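Local structure of staphylococcal superantigen-like 1 (Staphylococcus aureus, 4O1N) at residues S23-Y31 / L161-G169. The protein probably promotes virulence as a secreted protease that cleaves host proteins, including collagens and human cytokines. Sequence-based numbering, arbitrary orientation.
Sequences SESELKHYY and LYSNGLKQG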
ATOM      1  N   SER A  23      -5.027 -15.163 -11.752  1.00 45.19           N
ATOM      2  CA  SER A  23      -3.923 -15.735 -12.605  1.00 46.24           C
ATOM      3  C   SER A  23      -2.530 -15.224 -12.297  1.00 48.79           C
ATOM      4  O   SER A  23      -2.324 -14.015 -12.085  1.00 45.65           O
ATOM      5  CB  SER A  23      -4.131 -15.403 -14.058  1.00 48.42           C
ATOM      6  OG  SER A  23      -2.903 -15.508 -14.755  1.00 49.33           O
ATOM      7  N   GLU A  24      -1.563 -16.136 -12.395  1.00 50.06           N
ATOM      8  CA  GLU A  24      -0.187 -15.910 -11.926  1.00 50.11           C
ATOM      9  C   GLU A  24       0.529 -14.757 -12.648  1.00 53.35           C
ATOM     10  O   GLU A  24       1.077 -13.850 -12.007  1.00 56.31           O
ATOM     11  CB  GLU A  24       0.624 -17.207 -12.061  1.00 49.11           C
ATOM     12  CG  GLU A  24       2.006 -17.198 -11.431  1.00 48.32           C
ATOM     13  CD  GLU A  24       2.848 -18.417 -11.816  1.00 49.42           C
ATOM     14  OE1 GLU A  24       2.460 -19.126 -12.764  1.00 51.12           O
ATOM     15  OE2 GLU A  24       3.897 -18.674 -11.174  1.00 46.51           O
ATOM     16  N   SER A  25       0.552 -14.792 -13.976  1.00 53.96           N
ATOM     17  CA  SER A  25       1.297 -13.784 -14.750  1.00 52.70           C
ATOM     18  C   SER A  25       0.683 -12.364 -14.656  1.00 49.44           C
ATOM     19  O   SER A  25       1.376 -11.348 -14.777  1.00 45.28           O
ATOM     20  CB  SER A  25       1.348 -14.221 -16.209  1.00 54.93           C
ATOM     21  OG  SER A  25       0.045 -14.252 -16.759  1.00 56.08           O
ATOM     22  N   GLU A  26      -0.629 -12.315 -14.462  1.00 47.90           N
ATOM     23  CA  GLU A  26      -1.362 -11.061 -14.313  1.00 47.18           C
ATOM     24  C   GLU A  26      -1.056 -10.418 -12.963  1.00 44.74           C
ATOM     25  O   GLU A  26      -0.883  -9.202 -12.858  1.00 44.54           O
ATOM     26  CB  GLU A  26      -2.876 -11.297 -14.478  1.00 50.11           C
ATOM     27  CG  GLU A  26      -3.257 -11.820 -15.872  1.00 53.83           C
ATOM     28  CD  GLU A  26      -4.540 -12.634 -15.879  1.00 57.63           C
ATOM     29  OE1 GLU A  26      -5.607 -12.126 -15.471  1.00 64.20           O
ATOM     30  OE2 GLU A  26      -4.479 -13.796 -16.297  1.00 58.41           O
ATOM     31  N   LEU A  27      -0.955 -11.250 -11.936  1.00 43.32           N
ATOM     32  CA  LEU A  27      -0.612 -10.786 -10.611  1.00 39.33           C
ATOM     33  C   LEU A  27       0.799 -10.208 -10.590  1.00 37.35           C
ATOM     34  O   LEU A  27       1.028  -9.145  -9.998  1.00 36.24           O
ATOM     35  CB  LEU A  27      -0.756 -11.916  -9.605  1.00 39.16           C
ATOM     36  CG  LEU A  27      -2.178 -12.332  -9.238  1.00 38.69           C
ATOM     37  CD1 LEU A  27      -2.131 -13.680  -8.560  1.00 40.03           C
ATOM     38  CD2 LEU A  27      -2.835 -11.342  -8.303  1.00 39.26           C
ATOM     39  N   LYS A  28       1.734 -10.868 -11.263  1.00 36.21           N
ATOM     40  CA  LYS A  28       3.070 -10.330 -11.361  1.00 38.18           C
ATOM     41  C   LYS A  28       3.075  -9.026 -12.127  1.00 36.69           C
ATOM     42  O   LYS A  28       3.806  -8.137 -11.782  1.00 37.30           O
ATOM     43  CB  LYS A  28       4.054 -11.288 -12.018  1.00 43.74           C
ATOM     44  CG  LYS A  28       5.484 -10.713 -12.068  1.00 50.84           C
ATOM     45  CD  LYS A  28       6.545 -11.726 -12.477  1.00 55.18           C
ATOM     46  CE  LYS A  28       6.129 -12.448 -13.736  1.00 59.98           C
ATOM     47  NZ  LYS A  28       7.304 -13.006 -14.446  1.00 65.51           N
ATOM     48  N   HIS A  29       2.291  -8.918 -13.185  1.00 38.51           N
ATOM     49  CA  HIS A  29       2.201  -7.658 -13.934  1.00 40.22           C
ATOM     50  C   HIS A  29       1.776  -6.541 -13.003  1.00 37.79           C
ATOM     51  O   HIS A  29       2.461  -5.504 -12.888  1.00 39.27           O
ATOM     52  CB  HIS A  29       1.189  -7.776 -15.083  1.00 41.75           C
ATOM     53  CG  HIS A  29       1.084  -6.551 -15.944  1.00 41.88           C
ATOM     54  ND1 HIS A  29       2.142  -6.064 -16.692  1.00 43.21           N
ATOM     55  CD2 HIS A  29       0.032  -5.744 -16.215  1.00 41.60           C
ATOM     56  CE1 HIS A  29       1.751  -4.997 -17.367  1.00 42.71           C
ATOM     57  NE2 HIS A  29       0.475  -4.781 -17.096  1.00 44.29           N
ATOM     58  N   TYR A  30       0.658  -6.781 -12.330  1.00 33.22           N
ATOM     59  CA  TYR A  30       0.088  -5.779 -11.474  1.00 32.54           C
ATOM     60  C   TYR A  30       1.097  -5.333 -10.408  1.00 32.55           C
ATOM     61  O   TYR A  30       1.307  -4.137 -10.214  1.00 31.04           O
ATOM     62  CB  TYR A  30      -1.185  -6.290 -10.831  1.00 31.10           C
ATOM     63  CG  TYR A  30      -1.872  -5.251 -10.009  1.00 31.48           C
ATOM     64  CD1 TYR A  30      -2.766  -4.364 -10.586  1.00 31.86           C
ATOM     65  CD2 TYR A  30      -1.630  -5.136  -8.650  1.00 31.41           C
ATOM     66  CE1 TYR A  30      -3.404  -3.386  -9.840  1.00 31.09           C
ATOM     67  CE2 TYR A  30      -2.273  -4.150  -7.890  1.00 31.26           C
ATOM     68  CZ  TYR A  30      -3.158  -3.285  -8.497  1.00 30.00           C
ATOM     69  OH  TYR A  30      -3.794  -2.331  -7.763  1.00 29.07           O
ATOM     70  N   TYR A  31       1.730  -6.290  -9.738  1.00 32.75           N
ATOM     71  CA  TYR A  31       2.607  -5.949  -8.626  1.00 31.90           C
ATOM     72  C   TYR A  31       4.017  -5.552  -9.039  1.00 31.23           C
ATOM     73  O   TYR A  31       4.829  -5.277  -8.166  1.00 31.00           O
ATOM     74  CB  TYR A  31       2.600  -7.066  -7.566  1.00 32.13           C
ATOM     75  CG  TYR A  31       1.345  -6.992  -6.720  1.00 33.20           C
ATOM     76  CD1 TYR A  31       1.197  -6.011  -5.763  1.00 34.08           C
ATOM     77  CD2 TYR A  31       0.278  -7.854  -6.933  1.00 32.73           C
ATOM     78  CE1 TYR A  31       0.042  -5.928  -5.008  1.00 35.09           C
ATOM     79  CE2 TYR A  31      -0.872  -7.774  -6.195  1.00 32.87           C
ATOM     80  CZ  TYR A  31      -0.992  -6.809  -5.233  1.00 34.49           C
ATOM     81  OH  TYR A  31      -2.151  -6.710  -4.493  1.00 36.20           O
ATOM     82  N   LEU A 161       7.928 -15.676  -5.794  1.00 39.93           N
ATOM     83  CA  LEU A 161       6.523 -15.342  -6.067  1.00 42.63           C
ATOM     84  C   LEU A 161       6.642 -14.481  -7.328  1.00 46.61           C
ATOM     85  O   LEU A 161       7.709 -13.916  -7.556  1.00 53.46           O
ATOM     86  CB  LEU A 161       5.984 -14.499  -4.911  1.00 38.18           C
ATOM     87  CG  LEU A 161       4.484 -14.276  -4.832  1.00 38.42           C
ATOM     88  CD1 LEU A 161       3.801 -15.542  -4.356  1.00 39.52           C
ATOM     89  CD2 LEU A 161       4.157 -13.141  -3.888  1.00 37.44           C
ATOM     90  N   TYR A 162       5.692 -14.390  -8.240  1.00 48.36           N
ATOM     91  CA  TYR A 162       4.695 -15.355  -8.618  1.00 46.25           C
ATOM     92  C   TYR A 162       5.317 -16.094  -9.817  1.00 50.01           C
ATOM     93  O   TYR A 162       4.859 -15.956 -10.950  1.00 49.16           O
ATOM     94  CB  TYR A 162       3.454 -14.574  -9.138  1.00 43.98           C
ATOM     95  CG  TYR A 162       2.639 -13.887  -8.058  1.00 39.74           C
ATOM     96  CD1 TYR A 162       1.618 -14.567  -7.429  1.00 36.71           C
ATOM     97  CD2 TYR A 162       2.906 -12.587  -7.651  1.00 36.01           C
ATOM     98  CE1 TYR A 162       0.865 -13.995  -6.443  1.00 34.77           C
ATOM     99  CE2 TYR A 162       2.148 -12.007  -6.650  1.00 34.91           C
ATOM    100  CZ  TYR A 162       1.119 -12.732  -6.050  1.00 33.37           C
ATOM    101  OH  TYR A 162       0.347 -12.228  -5.031  1.00 29.34           O
ATOM    102  N   SER A 163       6.399 -16.824  -9.590  1.00 51.18           N
ATOM    103  CA  SER A 163       7.044 -17.576 -10.654  1.00 51.91           C
ATOM    104  C   SER A 163       6.774 -19.068 -10.422  1.00 56.39           C
ATOM    105  O   SER A 163       6.817 -19.550  -9.278  1.00 50.55           O
ATOM    106  CB  SER A 163       8.560 -17.301 -10.694  1.00 51.35           C
ATOM    107  OG  SER A 163       8.907 -16.379 -11.716  1.00 46.48           O
ATOM    108  N   ASN A 164       6.481 -19.775 -11.517  1.00 60.97           N
ATOM    109  CA  ASN A 164       6.305 -21.241 -11.544  1.00 62.19           C
ATOM    110  C   ASN A 164       5.863 -22.049 -10.294  1.00 58.98           C
ATOM    111  O   ASN A 164       6.725 -22.603  -9.620  1.00 50.70           O
ATOM    112  CB  ASN A 164       7.650 -21.872 -11.985  1.00 68.36           C
ATOM    113  CG  ASN A 164       8.827 -21.422 -11.128  1.00 70.01           C
ATOM    114  OD1 ASN A 164       8.839 -21.631  -9.915  1.00 76.32           O
ATOM    115  ND2 ASN A 164       9.827 -20.814 -11.756  1.00 72.37           N
ATOM    116  N   GLY A 165       4.601 -22.152  -9.896  1.00 59.48           N
ATOM    117  CA  GLY A 165       3.633 -21.120  -9.861  1.00 59.68           C
ATOM    118  C   GLY A 165       3.083 -21.092  -8.428  1.00 59.94           C
ATOM    119  O   GLY A 165       1.884 -21.203  -8.251  1.00 64.70           O
ATOM    120  N   LEU A 166       3.949 -21.142  -7.408  1.00 58.85           N
ATOM    121  CA  LEU A 166       3.944 -20.167  -6.299  1.00 58.18           C
ATOM    122  C   LEU A 166       2.947 -19.023  -6.475  1.00 54.76           C
ATOM    123  O   LEU A 166       3.291 -17.999  -7.033  1.00 50.55           O
ATOM    124  CB  LEU A 166       5.339 -19.552  -6.213  1.00 60.36           C
ATOM    125  CG  LEU A 166       6.368 -20.139  -5.263  1.00 63.54           C
ATOM    126  CD1 LEU A 166       7.765 -19.762  -5.733  1.00 66.61           C
ATOM    127  CD2 LEU A 166       6.132 -19.625  -3.858  1.00 64.92           C
ATOM    128  N   LYS A 167       1.725 -19.200  -5.982  1.00 54.62           N
ATOM    129  CA  LYS A 167       0.669 -18.226  -6.195  1.00 53.41           C
ATOM    130  C   LYS A 167      -0.372 -18.130  -5.070  1.00 52.74           C
ATOM    131  O   LYS A 167      -1.466 -17.595  -5.295  1.00 57.16           O
ATOM    132  CB  LYS A 167      -0.028 -18.535  -7.532  1.00 59.90           C
ATOM    133  CG  LYS A 167      -0.681 -19.915  -7.612  1.00 63.07           C
ATOM    134  CD  LYS A 167      -0.998 -20.338  -9.043  1.00 66.87           C
ATOM    135  CE  LYS A 167      -2.218 -19.599  -9.576  1.00 72.76           C
ATOM    136  NZ  LYS A 167      -2.494 -19.879 -11.015  1.00 75.44           N
ATOM    137  N   GLN A 168      -0.045 -18.622  -3.872  1.00 51.45           N
ATOM    138  CA  GLN A 168      -0.953 -18.564  -2.699  1.00 49.72           C
ATOM    139  C   GLN A 168      -0.134 -18.436  -1.391  1.00 43.84           C
ATOM    140  O   GLN A 168       1.089 -18.517  -1.460  1.00 38.78           O
ATOM    141  CB  GLN A 168      -1.774 -19.866  -2.622  1.00 55.60           C
ATOM    142  CG  GLN A 168      -2.005 -20.591  -3.957  1.00 60.28           C
ATOM    143  CD  GLN A 168      -3.281 -21.434  -4.005  1.00 64.19           C
ATOM    144  OE1 GLN A 168      -3.974 -21.615  -3.006  1.00 71.05           O
ATOM    145  NE2 GLN A 168      -3.599 -21.936  -5.184  1.00 65.75           N
ATOM    146  N   GLY A 169      -0.736 -18.176  -0.221  1.00 41.01           N
ATOM    147  CA  GLY A 169      -1.559 -17.012   0.122  1.00 41.79           C
ATOM    148  C   GLY A 169      -1.002 -16.450   1.421  1.00 41.82           C
ATOM    149  O   GLY A 169       0.052 -16.851   1.850  1.00 43.34           O
TER
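L27 lays its CB on the ring of Y162, 3.9 Å from the centroid and only 3° off the ring normal, a CH-pi contact squarely over the face. Its CD1 lies over the rim of the same face, 3.7 Å from Y162 CE1. Branched and wholly apolar, leucine suits this buried side of the helix. The opposite face of the ring rests on CG of L161, so the tyrosine is sandwiched between two leucines. With CG beside its own backbone N (chi1 -74°), Y162 sends the ring toward the helix; tyrosine suits the site because its ring packs between apolar groups while its OH is hydrogen-bonded to the carbonyl oxygen of L185 and to R152.

No hydrogen bond joins the two segments. E24, extended from a CG anti to the backbone N (chi1 -171°), runs alongside Y162 in the opposite sense, its CG 3.8 Å from Y162 CB. This long chain lets its carboxylate reach the backbone of S163-G165, though OE2 is modelled too close for exact placement. K167 NZ, 5.3 Å from E24 OE1, may favour the acid's negative charge.

The contact sets helix 24-31 against the loop between helix 144-159 and strand 171-175, with Y31 packing on helix 144-159 and L161 on strand 203-210.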